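Local coordinates for BH0493 protein (Bacillus halodurans C-125, PDB 2QEE) that is a putative amidohydrolase that binds zinc and probably uses the metal to hydrolyse a substrate not yet identified, at residues N138-D150 with P163-L176. Sequence-based numbering, arbitrary orientation.
Sequences NVSDVVMTNDPFD and PDSRFHAALRLDPL
Val142 and Val143 pair in parallel with Phe167 and His168, CA atoms 4.9 and 4.7 Å apart, through bonds from Val142 N to Arg166 O, His168 N to Val142 O and Met144 N to His168 O. With helix 151-158 this is a beta-alpha-beta unit. Pairing resumes beyond Met144, where Asn146 N reaches Ala170 O and Arg172 N reaches Asn146 O. In between, the Asn146 side-chain amide takes the place of a backbone carbonyl: with CG beside its own N (chi1 -58°), OD1 accepts from Ala170 N at 2.9 Å, in the carbonyl plane.

Next to the parallel pairing, His168 NE2 donates to the anti lone pair of Asp141 OD1 at 2.7 Å, nearly in the ring plane. A water bridges that oxygen to Ser165 O, and Ser140 OG donates to Asp141 OD2. An alanine in place of Asp141 would probably leave His168 NE2 and the Ser140 hydroxyl without their acceptor and the imidazole freer to turn. Thr145 OG1 bonds Thr29 O beside zinc ligands His28 and His30. Pro175 CB covers one Phe149 face, 3.9 Å from the ring centroid.

In one of two modelled Arg172 conformers, CD packs on Thr145 CG2 (3.6 Å) and NH1 makes a weak, tentative salt bridge to Asp147 OD2 (3.0 Å, N-H angle 121°), with Asp174 over a guanidinium face. Backbone hydrogen bonds before and after zinc-proximal Thr145, the Asn146 amide and the Asp141-His168 bond thus join the segments; the Arg172 link is an uncertain addition.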
ATOM      1  N   ASN C 138       0.320 -27.059 -17.229  1.00 17.61           N
ATOM      2  CA  ASN C 138      -0.839 -26.733 -18.076  1.00 16.65           C
ATOM      3  C   ASN C 138      -0.708 -25.404 -18.813  1.00 16.18           C
ATOM      4  O   ASN C 138      -1.609 -24.545 -18.774  1.00 16.28           O
ATOM      5  CB  ASN C 138      -2.160 -26.774 -17.267  1.00 17.05           C
ATOM      6  CG  ASN C 138      -3.366 -26.956 -18.140  1.00 20.43           C
ATOM      7  OD1 ASN C 138      -3.267 -27.202 -19.366  1.00 18.04           O
ATOM      8  ND2 ASN C 138      -4.555 -26.743 -17.540  1.00 18.04           N
ATOM      9  N   VAL C 139       0.428 -25.224 -19.519  1.00 15.32           N
ATOM     10  CA  VAL C 139       0.654 -24.035 -20.324  1.00 15.08           C
ATOM     11  C   VAL C 139       0.645 -24.439 -21.811  1.00 16.30           C
ATOM     12  O   VAL C 139       1.437 -25.301 -22.235  1.00 18.26           O
ATOM     13  CB  VAL C 139       1.997 -23.364 -19.987  1.00 14.54           C
ATOM     14  CG1 VAL C 139       2.357 -22.275 -21.014  1.00 15.06           C
ATOM     15  CG2 VAL C 139       1.942 -22.776 -18.557  1.00 16.43           C
ATOM     16  N   SER C 140      -0.271 -23.844 -22.549  1.00 14.80           N
ATOM     17  CA  SER C 140      -0.485 -24.176 -23.967  1.00 18.96           C
ATOM     18  C   SER C 140       0.391 -23.285 -24.857  1.00 19.33           C
ATOM     19  O   SER C 140       0.762 -23.674 -26.007  1.00 20.05           O
ATOM     20  CB  SER C 140      -1.946 -23.979 -24.319  1.00 21.84           C
ATOM     21  OG  SER C 140      -2.336 -22.622 -24.240  1.00 18.97           O
ATOM     22  N   ASP C 141       0.701 -22.071 -24.384  1.00 15.58           N
ATOM     23  CA  ASP C 141       1.368 -21.092 -25.219  1.00 15.09           C
ATOM     24  C   ASP C 141       2.335 -20.278 -24.367  1.00 18.42           C
ATOM     25  O   ASP C 141       1.933 -19.749 -23.321  1.00 17.70           O
ATOM     26  CB  ASP C 141       0.356 -20.136 -25.844  1.00 16.22           C
ATOM     27  CG  ASP C 141      -0.540 -20.854 -26.861  1.00 24.66           C
ATOM     28  OD1 ASP C 141      -0.176 -20.935 -28.059  1.00 20.62           O
ATOM     29  OD2 ASP C 141      -1.562 -21.447 -26.477  1.00 19.61           O
ATOM     30  N   VAL C 142       3.561 -20.107 -24.864  1.00 16.43           N
ATOM     31  CA  VAL C 142       4.596 -19.351 -24.170  1.00 16.58           C
ATOM     32  C   VAL C 142       5.001 -18.189 -25.069  1.00 18.34           C
ATOM     33  O   VAL C 142       5.330 -18.400 -26.273  1.00 20.58           O
ATOM     34  CB  VAL C 142       5.837 -20.282 -23.884  1.00 17.04           C
ATOM     35  CG1 VAL C 142       7.083 -19.471 -23.497  1.00 21.67           C
ATOM     36  CG2 VAL C 142       5.502 -21.281 -22.767  1.00 18.87           C
ATOM     37  N   VAL C 143       4.960 -16.960 -24.537  1.00 15.27           N
ATOM     38  CA  VAL C 143       5.517 -15.827 -25.282  1.00 13.38           C
ATOM     39  C   VAL C 143       6.945 -15.643 -24.827  1.00 14.72           C
ATOM     40  O   VAL C 143       7.248 -15.503 -23.607  1.00 16.11           O
ATOM     41  CB  VAL C 143       4.699 -14.550 -25.158  1.00 15.08           C
ATOM     42  CG1 VAL C 143       5.349 -13.430 -25.950  1.00 17.18           C
ATOM     43  CG2 VAL C 143       3.236 -14.764 -25.675  1.00 15.67           C
ATOM     44  N   MET C 144       7.844 -15.599 -25.820  1.00 14.86           N
ATOM     45  CA  MET C 144       9.267 -15.440 -25.548  1.00 15.22           C
ATOM     46  C   MET C 144       9.625 -13.970 -25.405  1.00 13.13           C
ATOM     47  O   MET C 144       8.796 -13.067 -25.700  1.00 15.78           O
ATOM     48  CB  MET C 144      10.051 -16.049 -26.773  1.00 13.14           C
ATOM     49  CG  MET C 144       9.754 -17.557 -26.964  1.00 13.00           C
ATOM     50  SD  MET C 144      10.839 -18.191 -28.356  1.00 17.52           S
ATOM     51  CE  MET C 144       9.984 -17.449 -29.711  1.00 17.05           C
ATOM     52  N   THR C 145      10.895 -13.712 -25.055  1.00 15.21           N
ATOM     53  CA  THR C 145      11.499 -12.384 -25.172  1.00 14.94           C
ATOM     54  C   THR C 145      12.678 -12.498 -26.195  1.00 15.55           C
ATOM     55  O   THR C 145      13.653 -13.178 -25.903  1.00 17.27           O
ATOM     56  CB  THR C 145      12.054 -11.947 -23.812  1.00 16.62           C
ATOM     57  OG1 THR C 145      10.926 -11.705 -22.936  1.00 17.04           O
ATOM     58  CG2 THR C 145      12.835 -10.661 -23.959  1.00 18.46           C
ATOM     59  N   ASN C 146      12.475 -11.908 -27.368  1.00 17.18           N
ATOM     60  CA  ASN C 146      13.398 -12.105 -28.501  1.00 18.00           C
ATOM     61  C   ASN C 146      14.153 -10.823 -28.802  1.00 18.41           C
ATOM     62  O   ASN C 146      13.579  -9.807 -29.239  1.00 20.54           O
ATOM     63  CB  ASN C 146      12.583 -12.603 -29.693  1.00 17.81           C
ATOM     64  CG  ASN C 146      11.840 -13.888 -29.358  1.00 18.18           C
ATOM     65  OD1 ASN C 146      10.628 -13.869 -29.232  1.00 17.71           O
ATOM     66  ND2 ASN C 146      12.573 -14.987 -29.133  1.00 15.94           N
ATOM     67  N   ASP C 147      15.462 -10.908 -28.576  1.00 22.33           N
ATOM     68  CA  ASP C 147      16.334  -9.744 -28.614  1.00 22.30           C
ATOM     69  C   ASP C 147      17.296  -9.834 -29.807  1.00 19.74           C
ATOM     70  O   ASP C 147      18.260 -10.601 -29.754  1.00 23.04           O
ATOM     71  CB  ASP C 147      17.147  -9.660 -27.338  1.00 24.85           C
ATOM     72  CG  ASP C 147      17.954  -8.376 -27.257  1.00 29.51           C
ATOM     73  OD1 ASP C 147      18.022  -7.634 -28.253  1.00 21.95           O
ATOM     74  OD2 ASP C 147      18.471  -8.080 -26.169  1.00 33.34           O
ATOM     75  N   PRO C 148      17.007  -9.072 -30.858  1.00 19.64           N
ATOM     76  CA  PRO C 148      17.809  -9.164 -32.083  1.00 21.08           C
ATOM     77  C   PRO C 148      19.214  -8.605 -31.870  1.00 24.98           C
ATOM     78  O   PRO C 148      20.079  -8.753 -32.752  1.00 26.22           O
ATOM     79  CB  PRO C 148      17.047  -8.329 -33.067  1.00 22.08           C
ATOM     80  CG  PRO C 148      16.213  -7.441 -32.294  1.00 24.30           C
ATOM     81  CD  PRO C 148      15.914  -8.116 -31.001  1.00 17.81           C
ATOM     82  N   PHE C 149      19.439  -7.958 -30.729  1.00 21.82           N
ATOM     83  CA  PHE C 149      20.753  -7.424 -30.422  1.00 25.61           C
ATOM     84  C   PHE C 149      21.599  -8.474 -29.747  1.00 26.47           C
ATOM     85  O   PHE C 149      22.824  -8.338 -29.640  1.00 28.79           O
ATOM     86  CB  PHE C 149      20.642  -6.161 -29.582  1.00 25.35           C
ATOM     87  CG  PHE C 149      19.940  -5.069 -30.294  1.00 27.78           C
ATOM     88  CD1 PHE C 149      20.639  -4.194 -31.102  1.00 31.16           C
ATOM     89  CD2 PHE C 149      18.569  -4.922 -30.179  1.00 25.07           C
ATOM     90  CE1 PHE C 149      19.979  -3.188 -31.778  1.00 30.61           C
ATOM     91  CE2 PHE C 149      17.893  -3.915 -30.870  1.00 28.36           C
ATOM     92  CZ  PHE C 149      18.615  -3.059 -31.676  1.00 28.78           C
ATOM     93  N   ASP C 150      20.979  -9.554 -29.293  1.00 26.90           N
ATOM     94  CA  ASP C 150      21.774 -10.633 -28.728  1.00 27.47           C
ATOM     95  C   ASP C 150      22.308 -11.581 -29.827  1.00 28.80           C
ATOM     96  O   ASP C 150      21.546 -12.303 -30.495  1.00 27.78           O
ATOM     97  CB  ASP C 150      21.043 -11.423 -27.637  1.00 30.16           C
ATOM     98  CG  ASP C 150      21.975 -12.425 -26.940  1.00 45.10           C
ATOM     99  OD1 ASP C 150      22.570 -12.086 -25.892  1.00 45.16           O
ATOM    100  OD2 ASP C 150      22.181 -13.534 -27.453  1.00 36.99           O
ATOM    101  N   PRO C 163      10.283 -20.960 -34.157  1.00 23.40           N
ATOM    102  CA  PRO C 163       9.900 -21.645 -32.912  1.00 22.35           C
ATOM    103  C   PRO C 163       8.792 -22.673 -33.204  1.00 21.97           C
ATOM    104  O   PRO C 163       8.046 -22.500 -34.178  1.00 24.19           O
ATOM    105  CB  PRO C 163       9.311 -20.509 -32.064  1.00 21.94           C
ATOM    106  CG  PRO C 163       8.793 -19.501 -33.073  1.00 23.89           C
ATOM    107  CD  PRO C 163       9.753 -19.586 -34.252  1.00 21.75           C
ATOM    108  N   ASP C 164       8.647 -23.696 -32.369  1.00 24.56           N
ATOM    109  CA  ASP C 164       7.437 -24.524 -32.528  1.00 25.92           C
ATOM    110  C   ASP C 164       6.174 -23.758 -32.163  1.00 24.15           C
ATOM    111  O   ASP C 164       6.275 -22.627 -31.658  1.00 24.50           O
ATOM    112  CB  ASP C 164       7.548 -25.908 -31.919  1.00 28.25           C
ATOM    113  CG  ASP C 164       7.367 -25.936 -30.441  1.00 35.96           C
ATOM    114  OD1 ASP C 164       6.280 -25.602 -29.914  1.00 27.83           O
ATOM    115  OD2 ASP C 164       8.327 -26.383 -29.823  1.00 30.16           O
ATOM    116  N   SER C 165       5.012 -24.350 -32.464  1.00 21.59           N
ATOM    117  CA  SER C 165       3.744 -23.641 -32.550  1.00 21.94           C
ATOM    118  C   SER C 165       3.325 -23.167 -31.153  1.00 19.43           C
ATOM    119  O   SER C 165       2.448 -22.314 -31.034  1.00 22.73           O
ATOM    120  CB  SER C 165       2.653 -24.598 -33.073  1.00 23.08           C
ATOM    121  OG  SER C 165       2.658 -25.789 -32.306  1.00 31.66           O
ATOM    122  N   ARG C 166       3.949 -23.752 -30.146  1.00 18.45           N
ATOM    123  CA  ARG C 166       3.625 -23.452 -28.697  1.00 18.48           C
ATOM    124  C   ARG C 166       4.325 -22.188 -28.204  1.00 20.05           C
ATOM    125  O   ARG C 166       3.960 -21.637 -27.150  1.00 19.86           O
ATOM    126  CB  ARG C 166       4.033 -24.595 -27.797  1.00 17.53           C
ATOM    127  CG  ARG C 166       3.299 -25.894 -28.072  1.00 17.13           C
ATOM    128  CD  ARG C 166       3.901 -27.062 -27.306  1.00 21.94           C
ATOM    129  NE  ARG C 166       5.291 -27.280 -27.651  1.00 25.09           N
ATOM    130  CZ  ARG C 166       6.051 -28.249 -27.140  1.00 25.83           C
ATOM    131  NH1 ARG C 166       5.568 -29.111 -26.241  1.00 26.79           N
ATOM    132  NH2 ARG C 166       7.310 -28.343 -27.539  1.00 27.19           N
ATOM    133  N   PHE C 167       5.302 -21.716 -28.988  1.00 18.13           N
ATOM    134  CA  PHE C 167       6.179 -20.587 -28.599  1.00 17.74           C
ATOM    135  C   PHE C 167       5.981 -19.442 -29.545  1.00 20.62           C
ATOM    136  O   PHE C 167       5.982 -19.597 -30.790  1.00 22.43           O
ATOM    137  CB  PHE C 167       7.660 -21.004 -28.575  1.00 18.93           C
ATOM    138  CG  PHE C 167       8.003 -21.951 -27.480  1.00 17.80           C
ATOM    139  CD1 PHE C 167       8.643 -21.468 -26.317  1.00 18.55           C
ATOM    140  CD2 PHE C 167       7.716 -23.304 -27.583  1.00 17.32           C
ATOM    141  CE1 PHE C 167       8.968 -22.303 -25.270  1.00 16.98           C
ATOM    142  CE2 PHE C 167       8.049 -24.195 -26.555  1.00 15.53           C
ATOM    143  CZ  PHE C 167       8.639 -23.704 -25.354  1.00 18.58           C
ATOM    144  N   HIS C 168       5.770 -18.274 -28.974  1.00 17.92           N
ATOM    145  CA  HIS C 168       5.464 -17.114 -29.747  1.00 16.56           C
ATOM    146  C   HIS C 168       6.519 -16.048 -29.515  1.00 19.54           C
ATOM    147  O   HIS C 168       7.055 -15.926 -28.432  1.00 19.27           O
ATOM    148  CB  HIS C 168       4.076 -16.546 -29.432  1.00 16.49           C
ATOM    149  CG  HIS C 168       2.993 -17.589 -29.484  1.00 21.26           C
ATOM    150  ND1 HIS C 168       2.209 -17.791 -30.605  1.00 19.98           N
ATOM    151  CD2 HIS C 168       2.610 -18.523 -28.583  1.00 21.27           C
ATOM    152  CE1 HIS C 168       1.356 -18.781 -30.368  1.00 19.62           C
ATOM    153  NE2 HIS C 168       1.589 -19.252 -29.153  1.00 18.39           N
ATOM    154  N   ALA C 169       6.828 -15.296 -30.560  1.00 19.66           N
ATOM    155  CA  ALA C 169       7.863 -14.237 -30.461  1.00 19.03           C
ATOM    156  C   ALA C 169       7.345 -12.940 -29.882  1.00 16.43           C
ATOM    157  O   ALA C 169       6.204 -12.521 -30.136  1.00 17.84           O
ATOM    158  CB  ALA C 169       8.472 -13.941 -31.871  1.00 21.17           C
ATOM    159  N   ALA C 170       8.241 -12.222 -29.195  1.00 16.50           N
ATOM    160  CA  ALA C 170       7.981 -10.835 -28.866  1.00 16.54           C
ATOM    161  C   ALA C 170       9.293 -10.066 -29.042  1.00 15.44           C
ATOM    162  O   ALA C 170      10.317 -10.548 -28.587  1.00 16.76           O
ATOM    163  CB  ALA C 170       7.485 -10.673 -27.389  1.00 18.39           C
ATOM    164  N   LEU C 171       9.222  -8.931 -29.708  1.00 17.85           N
ATOM    165  CA  LEU C 171      10.419  -8.186 -30.168  1.00 17.61           C
ATOM    166  C   LEU C 171      10.859  -7.274 -29.017  1.00 18.08           C
ATOM    167  O   LEU C 171      10.171  -6.291 -28.760  1.00 18.68           O
ATOM    168  CB  LEU C 171      10.070  -7.359 -31.428  1.00 17.41           C
ATOM    169  CG  LEU C 171      11.162  -6.490 -32.072  1.00 18.85           C
ATOM    170  CD1 LEU C 171      12.455  -7.329 -32.282  1.00 22.73           C
ATOM    171  CD2 LEU C 171      10.631  -5.894 -33.375  1.00 19.59           C
ATOM    172  N   ARG C 172      11.974  -7.628 -28.374  1.00 19.23           N
ATOM    173  CA  ARG C 172      12.534  -6.863 -27.242  0.50 20.08           C
ATOM    174  C   ARG C 172      13.405  -5.746 -27.801  1.00 20.47           C
ATOM    175  O   ARG C 172      14.332  -6.013 -28.579  1.00 20.29           O
ATOM    176  CB  ARG C 172      13.330  -7.794 -26.314  0.50 19.20           C
ATOM    177  CG  ARG C 172      14.004  -7.073 -25.137  0.50 23.78           C
ATOM    178  CD  ARG C 172      15.070  -7.900 -24.466  0.50 20.69           C
ATOM    179  NE  ARG C 172      15.483  -7.261 -23.213  0.50 22.72           N
ATOM    180  CZ  ARG C 172      16.528  -6.450 -23.124  0.50 27.60           C
ATOM    181  NH1 ARG C 172      17.241  -6.213 -24.209  0.50 17.49           N
ATOM    182  NH2 ARG C 172      16.858  -5.882 -21.959  0.50 18.98           N
ATOM    183  N   LEU C 173      13.129  -4.512 -27.389  1.00 17.84           N
ATOM    184  CA  LEU C 173      13.807  -3.347 -28.001  1.00 17.53           C
ATOM    185  C   LEU C 173      14.663  -2.472 -27.071  1.00 16.21           C
ATOM    186  O   LEU C 173      15.079  -1.394 -27.506  1.00 17.91           O
ATOM    187  CB  LEU C 173      12.795  -2.499 -28.749  1.00 16.81           C
ATOM    188  CG  LEU C 173      12.112  -3.145 -29.983  1.00 20.66           C
ATOM    189  CD1 LEU C 173      11.029  -2.253 -30.510  1.00 20.03           C
ATOM    190  CD2 LEU C 173      13.177  -3.519 -31.037  1.00 19.96           C
ATOM    191  N   ASP C 174      14.989  -2.944 -25.863  1.00 17.45           N
ATOM    192  CA  ASP C 174      15.730  -2.144 -24.873  1.00 16.95           C
ATOM    193  C   ASP C 174      17.009  -1.481 -25.491  1.00 19.40           C
ATOM    194  O   ASP C 174      17.194  -0.277 -25.343  1.00 18.51           O
ATOM    195  CB  ASP C 174      16.074  -2.979 -23.633  1.00 21.01           C
ATOM    196  CG  ASP C 174      14.804  -3.391 -22.872  1.00 30.50           C
ATOM    197  OD1 ASP C 174      13.807  -3.643 -23.522  1.00 22.71           O
ATOM    198  OD2 ASP C 174      14.806  -3.425 -21.649  1.00 29.92           O
ATOM    199  N   PRO C 175      17.852  -2.269 -26.183  1.00 21.40           N
ATOM    200  CA  PRO C 175      19.128  -1.692 -26.662  1.00 22.52           C
ATOM    201  C   PRO C 175      18.897  -0.565 -27.633  1.00 21.39           C
ATOM    202  O   PRO C 175      19.649   0.443 -27.612  1.00 23.58           O
ATOM    203  CB  PRO C 175      19.812  -2.882 -27.342  1.00 23.93           C
ATOM    204  CG  PRO C 175      19.249  -4.121 -26.573  1.00 19.10           C
ATOM    205  CD  PRO C 175      17.765  -3.713 -26.495  1.00 21.00           C
ATOM    206  N   LEU C 176      17.884  -0.701 -28.478  1.00 18.50           N
ATOM    207  CA  LEU C 176      17.501   0.366 -29.386  1.00 17.43           C
ATOM    208  C   LEU C 176      16.918   1.609 -28.725  1.00 19.94           C
ATOM    209  O   LEU C 176      17.314   2.720 -29.026  1.00 19.30           O
ATOM    210  CB  LEU C 176      16.562  -0.142 -30.473  1.00 18.92           C
ATOM    211  CG  LEU C 176      15.998   0.900 -31.433  1.00 19.65           C
ATOM    212  CD1 LEU C 176      17.154   1.277 -32.421  1.00 22.50           C
ATOM    213  CD2 LEU C 176      14.801   0.356 -32.251  1.00 18.17           C
TER
HETATM  214  O   HOH W   1      -0.330 -23.106 -29.802  1.00 40.79           O